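Local coordinates for glucose-6-phosphate acetyltransferase 1 (Arabidopsis thaliana, PDB 3T90), which catalyses transfer of the acetyl group from acetyl-CoA to glucosamine 6-phosphate, giving N-acetylglucosamine 6-phosphate for UDP-GlcNAc biosynthesis, at residues L10-I20 and V32-E42; G48-I56 and V104-M115. All coordinates share one frame; numbering follows the deposited sequence.

Contact 1 (10-20 with 32-42) and contact 2 (48-56 with 104-115) have centres about 19 Å apart and meet through strand 51-58. Contact 2 packs helix 104-114 on one side of that strand. Val55, whose side chain turns away from that helix, meets contact 1: Leu10 CD1 lies 3.8 Å from Val55 CG1. The backbones are joined as well, Leu10 N probably hydrogen-bonding to Ile53 O at 2.9 Å. Both contacts approach probable ligand sites. The side chain of Phe19 is about 7 Å from that of Asp88, in the probable substrate site, while that of Ile56 is about 4 Å from that of Leu100, which probably binds acetyl-CoA. Both also touch the second subunit of the homodimer.

Contact 1 of 2, residues L10-I20 and V32-E42; sequences LEISDKRKGFI and VTDEEFDRRFE
Lys15 lays its CB over the centre of the Phe37 ring, 3.6 Å from the centroid and 11° off the ring normal, a CH-pi contact in the tightly packed part of this interface. Around the rim of the same ring, Phe19 CD2 comes to the edge, 3.8 Å from Phe37 CE1, and Ile20 CD1 also lies near the ring plane. Phe41, one helical turn further on, repeats the pattern: Ile12 CB sits over its face, and Leu10 CD2 is 3.8 Å from Phe41 CD1. Both phenylalanines hold CG anti to the backbone N (chi1 177° for Phe37), which carries the rings off helix 34-42 toward 10-20.

The solvent side is polar. Beyond Phe37 the Lys15 chain runs extended and then bends at its last torsion (chi4 -72°), bringing NZ within 2.8 Å of Asp38 OD1 in a salt bridge. The ammonium meets the syn lone pair of Asp38 OD1, the side of the other oxygen. NZ also donates to Ile12 O at 3.0 Å, from above the carbonyl plane, so two acceptors grip the ammonium group. Asp34 reaches across the Lys15 chain at about a right angle, its OD1 3.3 Å from Lys15 CD, and accepts a hydrogen bond from a water that also reaches Lys15 O weakly.

Phe76 of the second subunit stacks on Phe37 and meets Phe19 edge-to-face. Segment 10-20 fills in between the first turns of helix 34-45 and the sheet, with Leu10 and Phe19 resting on Val55 of strand 51-58 and Phe19 also on Thr67 of strand 63-74.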
# COMPACT_ATOMS: atom_id res chain seq x y z
N LEU A 10 -10.49 15.10 4.28
CA LEU A 10 -11.78 14.58 4.72
C LEU A 10 -12.11 14.99 6.15
O LEU A 10 -11.27 14.95 7.05
CB LEU A 10 -11.71 13.06 4.61
CG LEU A 10 -13.01 12.28 4.90
CD1 LEU A 10 -14.04 12.48 3.68
CD2 LEU A 10 -12.68 10.83 5.17
N GLU A 11 -13.39 15.37 6.38
CA GLU A 11 -13.86 15.71 7.70
C GLU A 11 -15.03 14.82 8.09
O GLU A 11 -15.71 14.23 7.20
CB GLU A 11 -14.26 17.21 7.73
CG GLU A 11 -13.08 18.14 7.45
CD GLU A 11 -12.03 18.11 8.59
OE1 GLU A 11 -12.45 18.06 9.76
OE2 GLU A 11 -10.78 18.05 8.36
N ILE A 12 -15.33 14.78 9.39
CA ILE A 12 -16.39 13.80 9.82
C ILE A 12 -17.76 14.16 9.25
O ILE A 12 -18.56 13.26 8.94
CB ILE A 12 -16.35 13.61 11.35
CG1 ILE A 12 -17.01 12.23 11.73
CG2 ILE A 12 -16.95 14.79 12.04
CD1 ILE A 12 -16.59 11.63 13.15
N SER A 13 -17.98 15.43 8.94
CA SER A 13 -19.26 15.86 8.35
C SER A 13 -19.41 15.50 6.92
O SER A 13 -20.47 15.74 6.35
CB SER A 13 -19.45 17.36 8.57
OG SER A 13 -18.29 18.03 8.22
N ASP A 14 -18.32 15.04 6.26
CA ASP A 14 -18.43 14.70 4.86
C ASP A 14 -19.33 13.48 4.59
O ASP A 14 -19.66 13.32 3.39
CB ASP A 14 -17.04 14.47 4.22
CG ASP A 14 -16.31 15.80 4.03
OD1 ASP A 14 -16.95 16.84 3.84
OD2 ASP A 14 -15.07 15.84 4.06
N LYS A 15 -19.73 12.77 5.64
CA LYS A 15 -20.72 11.72 5.42
C LYS A 15 -22.04 12.30 4.87
O LYS A 15 -22.76 11.55 4.19
CB LYS A 15 -20.92 10.90 6.70
CG LYS A 15 -21.46 11.62 7.84
CD LYS A 15 -21.61 10.63 9.05
CE LYS A 15 -21.78 11.33 10.32
NZ LYS A 15 -20.50 12.01 10.78
N ARG A 16 -22.32 13.59 5.08
CA ARG A 16 -23.54 14.12 4.51
C ARG A 16 -23.31 14.85 3.18
O ARG A 16 -24.27 15.46 2.62
CB ARG A 16 -24.26 15.01 5.55
CG ARG A 16 -23.50 16.17 5.95
CD ARG A 16 -24.38 17.19 6.74
NE ARG A 16 -23.58 18.35 7.15
CZ ARG A 16 -23.36 19.44 6.40
NH1 ARG A 16 -23.91 19.56 5.19
NH2 ARG A 16 -22.60 20.43 6.88
N LYS A 17 -22.08 14.77 2.59
CA LYS A 17 -21.75 15.52 1.40
C LYS A 17 -21.44 14.61 0.22
O LYS A 17 -20.72 15.00 -0.69
CB LYS A 17 -20.56 16.45 1.72
CG LYS A 17 -20.89 17.61 2.70
CD LYS A 17 -19.69 18.59 2.81
CE LYS A 17 -20.17 19.66 3.75
NZ LYS A 17 -19.03 20.59 3.98
N GLY A 18 -21.96 13.41 0.23
CA GLY A 18 -21.81 12.54 -0.94
C GLY A 18 -20.44 11.90 -1.12
O GLY A 18 -20.13 11.46 -2.26
N PHE A 19 -19.70 11.83 -0.02
CA PHE A 19 -18.37 11.10 -0.06
C PHE A 19 -18.49 9.62 -0.43
O PHE A 19 -17.81 9.17 -1.37
CB PHE A 19 -17.65 11.33 1.26
CG PHE A 19 -16.33 10.62 1.33
CD1 PHE A 19 -15.24 11.01 0.55
CD2 PHE A 19 -16.21 9.55 2.17
CE1 PHE A 19 -14.03 10.33 0.68
CE2 PHE A 19 -14.99 8.87 2.29
CZ PHE A 19 -13.92 9.28 1.52
N ILE A 20 -19.32 8.85 0.25
CA ILE A 20 -19.43 7.44 -0.04
C ILE A 20 -20.06 7.26 -1.44
O ILE A 20 -19.56 6.45 -2.25
CB ILE A 20 -20.29 6.75 1.04
CG1 ILE A 20 -19.60 6.94 2.43
CG2 ILE A 20 -20.55 5.22 0.70
CD1 ILE A 20 -18.21 6.20 2.47
N VAL A 32 -23.00 2.30 3.46
CA VAL A 32 -22.23 2.55 4.70
C VAL A 32 -23.06 3.46 5.64
O VAL A 32 -23.45 4.55 5.31
CB VAL A 32 -20.88 3.26 4.34
CG1 VAL A 32 -20.10 3.66 5.59
CG2 VAL A 32 -19.99 2.35 3.43
N THR A 33 -23.31 2.98 6.82
CA THR A 33 -24.08 3.72 7.80
C THR A 33 -23.28 4.87 8.40
O THR A 33 -22.04 4.86 8.34
CB THR A 33 -24.57 2.82 8.96
OG1 THR A 33 -23.43 2.36 9.67
CG2 THR A 33 -25.38 1.61 8.45
N ASP A 34 -23.95 5.80 9.01
CA ASP A 34 -23.25 6.89 9.72
C ASP A 34 -22.39 6.33 10.84
O ASP A 34 -21.25 6.81 11.08
CB ASP A 34 -24.22 7.93 10.22
CG ASP A 34 -24.81 8.77 9.11
OD1 ASP A 34 -24.21 8.87 8.02
OD2 ASP A 34 -25.94 9.29 9.29
N GLU A 35 -22.87 5.26 11.53
CA GLU A 35 -22.11 4.66 12.64
C GLU A 35 -20.81 4.11 12.11
O GLU A 35 -19.76 4.27 12.73
CB GLU A 35 -22.93 3.53 13.32
CG GLU A 35 -24.14 4.05 14.10
CD GLU A 35 -25.36 4.40 13.25
OE1 GLU A 35 -25.47 4.40 11.99
OE2 GLU A 35 -26.35 4.76 13.95
N GLU A 36 -20.88 3.36 11.01
CA GLU A 36 -19.72 2.75 10.42
C GLU A 36 -18.77 3.79 9.81
O GLU A 36 -17.56 3.70 10.01
CB GLU A 36 -20.15 1.76 9.34
CG GLU A 36 -18.95 0.98 8.87
CD GLU A 36 -18.48 -0.24 9.70
OE1 GLU A 36 -18.63 -0.32 10.97
OE2 GLU A 36 -17.91 -1.15 9.05
N PHE A 37 -19.34 4.85 9.20
CA PHE A 37 -18.53 5.94 8.65
C PHE A 37 -17.70 6.53 9.80
O PHE A 37 -16.47 6.68 9.67
CB PHE A 37 -19.38 7.05 8.02
CG PHE A 37 -18.56 8.20 7.50
CD1 PHE A 37 -18.04 8.21 6.23
CD2 PHE A 37 -18.20 9.20 8.37
CE1 PHE A 37 -17.23 9.35 5.82
CE2 PHE A 37 -17.41 10.29 7.99
CZ PHE A 37 -16.94 10.37 6.73
N ASP A 38 -18.35 6.83 10.92
CA ASP A 38 -17.59 7.48 12.00
C ASP A 38 -16.57 6.56 12.59
O ASP A 38 -15.47 7.05 12.97
CB ASP A 38 -18.56 7.93 13.12
CG ASP A 38 -19.39 9.08 12.72
OD1 ASP A 38 -19.18 9.78 11.71
OD2 ASP A 38 -20.31 9.38 13.48
N ARG A 39 -16.89 5.25 12.67
CA ARG A 39 -15.96 4.30 13.26
C ARG A 39 -14.71 4.31 12.39
O ARG A 39 -13.59 4.37 12.95
CB ARG A 39 -16.59 2.90 13.24
CG ARG A 39 -15.77 1.89 13.99
CD ARG A 39 -16.34 0.48 13.99
NE ARG A 39 -16.35 -0.05 12.62
CZ ARG A 39 -15.34 -0.71 12.09
NH1 ARG A 39 -14.29 -1.01 12.84
NH2 ARG A 39 -15.38 -1.10 10.81
N ARG A 40 -14.88 4.19 11.07
CA ARG A 40 -13.72 4.02 10.19
C ARG A 40 -13.00 5.36 10.04
O ARG A 40 -11.77 5.39 9.98
CB ARG A 40 -14.27 3.48 8.85
CG ARG A 40 -13.15 3.32 7.68
CD ARG A 40 -11.85 2.65 8.12
NE ARG A 40 -12.08 1.44 8.91
CZ ARG A 40 -12.12 0.24 8.38
NH1 ARG A 40 -12.07 0.04 7.03
NH2 ARG A 40 -12.14 -0.79 9.19
N PHE A 41 -13.73 6.50 10.07
CA PHE A 41 -13.06 7.82 10.08
C PHE A 41 -12.14 7.93 11.27
O PHE A 41 -10.97 8.34 11.13
CB PHE A 41 -14.15 8.93 10.13
CG PHE A 41 -13.56 10.33 10.12
CD1 PHE A 41 -13.36 11.00 8.90
CD2 PHE A 41 -13.13 10.98 11.27
CE1 PHE A 41 -12.74 12.19 8.83
CE2 PHE A 41 -12.52 12.26 11.21
CZ PHE A 41 -12.33 12.85 9.97
N GLU A 42 -12.58 7.50 12.47
CA GLU A 42 -11.68 7.68 13.60
C GLU A 42 -10.52 6.69 13.56
O GLU A 42 -9.37 7.09 14.02
CB GLU A 42 -12.46 7.66 14.92
CG GLU A 42 -13.40 8.86 15.07
CD GLU A 42 -12.69 10.21 15.24
OE1 GLU A 42 -11.53 10.26 15.67
OE2 GLU A 42 -13.33 11.22 14.98
O HOH W 1 -24.96 10.94 6.44

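Contact 2 of 2, residues G48-I56 and V104-M115; sequences GDDHVICVI and VVEFLMDHCKSM
Val52 overlaps the imidazole of His111, its CG2 lying 3.4 Å from the ring centroid and 16° off the normal, a CH-pi contact over one face. Met115 CG covers the opposite face, so the ring is sandwiched between a strand residue and one from its own segment. Its edge is fixed as well: NE2 donates to Asp49 O at 2.8 Å with an N-H...O angle of 169°. The carbonyl oxygen lies in the ring plane, and the donor approaches on a lone pair. Since His111 CG is anti to the backbone N, the imidazole extends from the helix toward the start of the strand. Two contacted faces and one nearly straight bond together restrict its rotation.

At this end Met115 folds back through bends at chi2 and chi3, which place CE 3.4 Å from Asp49 CB. The nearby Asp49 carboxylate might favour a positive charge on His111, although Asp49 OD2 stays 4.3 Å from NE2.

Toward the other end the contact becomes apolar. Cys54 SG stands over one face of Phe107, offset toward the rim, at 4.0 Å from the centroid, a sulfur-aromatic contact. Val52 CG1 meets the edge of the same ring, while Leu108 CD2 reaches both Val52 CG1 and Cys54 CB. Ile56 CD1 closes the row against Val104 CG2 at 3.7 Å.

Strand 51-56 and helix 104-114 run roughly antiparallel, at 150° with axes 8.8 Å apart, and Val52 and Cys54 present alternate strand side chains to the helix. The helix continues back to Leu100, which probably binds acetyl-CoA, as in related enzymes; such packing of the cofactor-binding helix against the central sheet is characteristic of the GNAT fold.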
# COMPACT_ATOMS: atom_id res chain seq x y z
N GLY A 48 -2.85 9.59 11.94
CA GLY A 48 -2.23 10.88 11.80
C GLY A 48 -1.72 11.12 10.42
O GLY A 48 -2.37 10.79 9.43
N ASP A 49 -0.54 11.70 10.36
CA ASP A 49 0.03 12.02 9.08
C ASP A 49 0.44 10.82 8.20
O ASP A 49 0.77 10.99 7.05
CB ASP A 49 1.21 13.01 9.27
CG ASP A 49 0.76 14.50 9.36
OD1 ASP A 49 1.57 15.24 9.94
OD2 ASP A 49 -0.32 14.97 8.83
N ASP A 50 0.40 9.63 8.75
CA ASP A 50 0.72 8.42 7.98
C ASP A 50 -0.49 7.93 7.14
O ASP A 50 -0.37 6.97 6.39
CB ASP A 50 1.17 7.32 8.91
CG ASP A 50 2.54 7.61 9.51
OD1 ASP A 50 3.41 8.01 8.73
OD2 ASP A 50 2.68 7.43 10.75
N HIS A 51 -1.66 8.58 7.27
CA HIS A 51 -2.84 8.11 6.42
C HIS A 51 -3.77 9.32 6.24
O HIS A 51 -4.58 9.52 7.21
CB HIS A 51 -3.55 6.89 7.08
CG HIS A 51 -4.46 6.11 6.14
ND1 HIS A 51 -5.05 4.89 6.46
CD2 HIS A 51 -4.82 6.38 4.88
CE1 HIS A 51 -5.78 4.49 5.42
NE2 HIS A 51 -5.70 5.42 4.47
N VAL A 52 -3.68 9.98 5.05
CA VAL A 52 -4.35 11.27 4.65
C VAL A 52 -5.39 10.99 3.53
O VAL A 52 -5.15 10.20 2.64
CB VAL A 52 -3.38 12.39 4.00
CG1 VAL A 52 -4.20 13.50 3.20
CG2 VAL A 52 -2.43 13.01 4.98
N ILE A 53 -6.62 11.47 3.72
CA ILE A 53 -7.59 11.46 2.68
C ILE A 53 -7.86 12.89 2.21
O ILE A 53 -8.26 13.73 3.06
CB ILE A 53 -8.89 10.80 3.11
CG1 ILE A 53 -8.57 9.38 3.65
CG2 ILE A 53 -9.91 10.83 1.93
CD1 ILE A 53 -9.80 8.60 4.06
N CYS A 54 -7.66 13.19 0.93
CA CYS A 54 -7.90 14.52 0.36
C CYS A 54 -9.29 14.46 -0.28
O CYS A 54 -9.66 13.47 -0.94
CB CYS A 54 -6.84 14.73 -0.76
SG CYS A 54 -7.09 16.20 -1.74
N VAL A 55 -10.05 15.55 -0.10
CA VAL A 55 -11.29 15.77 -0.86
C VAL A 55 -11.32 17.13 -1.48
O VAL A 55 -10.70 18.10 -0.93
CB VAL A 55 -12.56 15.61 0.05
CG1 VAL A 55 -12.73 14.17 0.54
CG2 VAL A 55 -12.68 16.64 1.15
N ILE A 56 -12.03 17.23 -2.59
CA ILE A 56 -12.33 18.51 -3.15
C ILE A 56 -13.84 18.64 -3.11
O ILE A 56 -14.55 17.81 -3.71
CB ILE A 56 -11.85 18.66 -4.59
CG1 ILE A 56 -10.36 18.49 -4.61
CG2 ILE A 56 -12.30 20.02 -5.20
CD1 ILE A 56 -9.74 18.55 -6.09
N VAL A 104 -5.82 16.50 -6.77
CA VAL A 104 -5.81 15.49 -5.70
C VAL A 104 -4.47 14.79 -5.63
O VAL A 104 -3.88 14.71 -4.56
CB VAL A 104 -6.95 14.51 -5.89
CG1 VAL A 104 -6.79 13.33 -4.92
CG2 VAL A 104 -8.27 15.19 -5.50
N VAL A 105 -3.97 14.34 -6.79
CA VAL A 105 -2.74 13.58 -6.76
C VAL A 105 -1.58 14.44 -6.30
O VAL A 105 -0.71 13.98 -5.53
CB VAL A 105 -2.46 12.99 -8.16
CG1 VAL A 105 -1.07 12.40 -8.28
CG2 VAL A 105 -3.52 11.95 -8.49
N GLU A 106 -1.56 15.70 -6.78
CA GLU A 106 -0.47 16.55 -6.34
C GLU A 106 -0.53 16.86 -4.87
O GLU A 106 0.51 16.93 -4.22
CB GLU A 106 -0.46 17.87 -7.12
CG GLU A 106 0.03 17.62 -8.57
CD GLU A 106 -0.11 18.87 -9.43
OE1 GLU A 106 -0.91 19.76 -9.09
OE2 GLU A 106 0.58 18.98 -10.46
N PHE A 107 -1.73 17.04 -4.31
CA PHE A 107 -1.84 17.25 -2.86
C PHE A 107 -1.22 16.07 -2.07
O PHE A 107 -0.49 16.27 -1.09
CB PHE A 107 -3.33 17.46 -2.54
CG PHE A 107 -3.67 17.71 -1.08
CD1 PHE A 107 -4.02 18.99 -0.66
CD2 PHE A 107 -3.77 16.63 -0.17
CE1 PHE A 107 -4.45 19.20 0.65
CE2 PHE A 107 -4.18 16.84 1.18
CZ PHE A 107 -4.55 18.08 1.60
N LEU A 108 -1.58 14.83 -2.50
CA LEU A 108 -1.02 13.69 -1.82
C LEU A 108 0.47 13.52 -2.05
O LEU A 108 1.14 13.11 -1.09
CB LEU A 108 -1.78 12.47 -2.33
CG LEU A 108 -3.31 12.50 -2.13
CD1 LEU A 108 -4.02 11.38 -2.91
CD2 LEU A 108 -3.65 12.33 -0.64
N MET A 109 0.96 13.84 -3.24
CA MET A 109 2.42 13.76 -3.46
C MET A 109 3.12 14.80 -2.61
O MET A 109 4.14 14.50 -1.96
CB MET A 109 2.72 14.03 -4.91
CG MET A 109 2.31 12.90 -5.80
SD MET A 109 2.62 13.47 -7.53
CE MET A 109 2.54 11.83 -8.17
N ASP A 110 2.52 15.98 -2.52
CA ASP A 110 3.15 17.04 -1.69
C ASP A 110 3.24 16.60 -0.22
O ASP A 110 4.24 16.74 0.48
CB ASP A 110 2.30 18.34 -1.75
CG ASP A 110 2.38 19.08 -3.08
OD1 ASP A 110 3.29 18.84 -3.89
OD2 ASP A 110 1.44 19.90 -3.28
N HIS A 111 2.19 15.96 0.30
CA HIS A 111 2.20 15.46 1.64
C HIS A 111 3.32 14.39 1.82
O HIS A 111 4.11 14.44 2.79
CB HIS A 111 0.81 14.80 1.92
CG HIS A 111 0.77 14.26 3.30
ND1 HIS A 111 0.79 15.07 4.43
CD2 HIS A 111 0.85 12.98 3.74
CE1 HIS A 111 0.78 14.29 5.50
NE2 HIS A 111 0.85 13.03 5.12
N CYS A 112 3.41 13.46 0.89
CA CYS A 112 4.40 12.43 1.06
C CYS A 112 5.83 13.01 0.96
O CYS A 112 6.69 12.55 1.71
CB CYS A 112 4.27 11.41 -0.01
SG CYS A 112 2.78 10.37 0.22
N LYS A 113 6.07 13.98 0.08
CA LYS A 113 7.42 14.57 -0.05
C LYS A 113 7.73 15.25 1.27
O LYS A 113 8.86 15.07 1.84
CB LYS A 113 7.44 15.54 -1.19
CG LYS A 113 8.87 16.04 -1.34
CD LYS A 113 8.93 17.26 -2.21
CE LYS A 113 8.60 17.07 -3.60
NZ LYS A 113 9.14 18.36 -4.20
N SER A 114 6.76 15.97 1.83
CA SER A 114 6.95 16.66 3.10
C SER A 114 7.19 15.71 4.29
O SER A 114 7.91 16.06 5.23
CB SER A 114 5.76 17.58 3.39
OG SER A 114 4.64 16.87 3.87
N MET A 115 6.63 14.51 4.25
CA MET A 115 6.86 13.51 5.28
C MET A 115 8.16 12.74 5.11
O MET A 115 8.42 11.81 5.89
CB MET A 115 5.65 12.49 5.30
CG MET A 115 4.38 13.19 5.66
SD MET A 115 4.33 13.71 7.39
CE MET A 115 4.29 12.10 8.16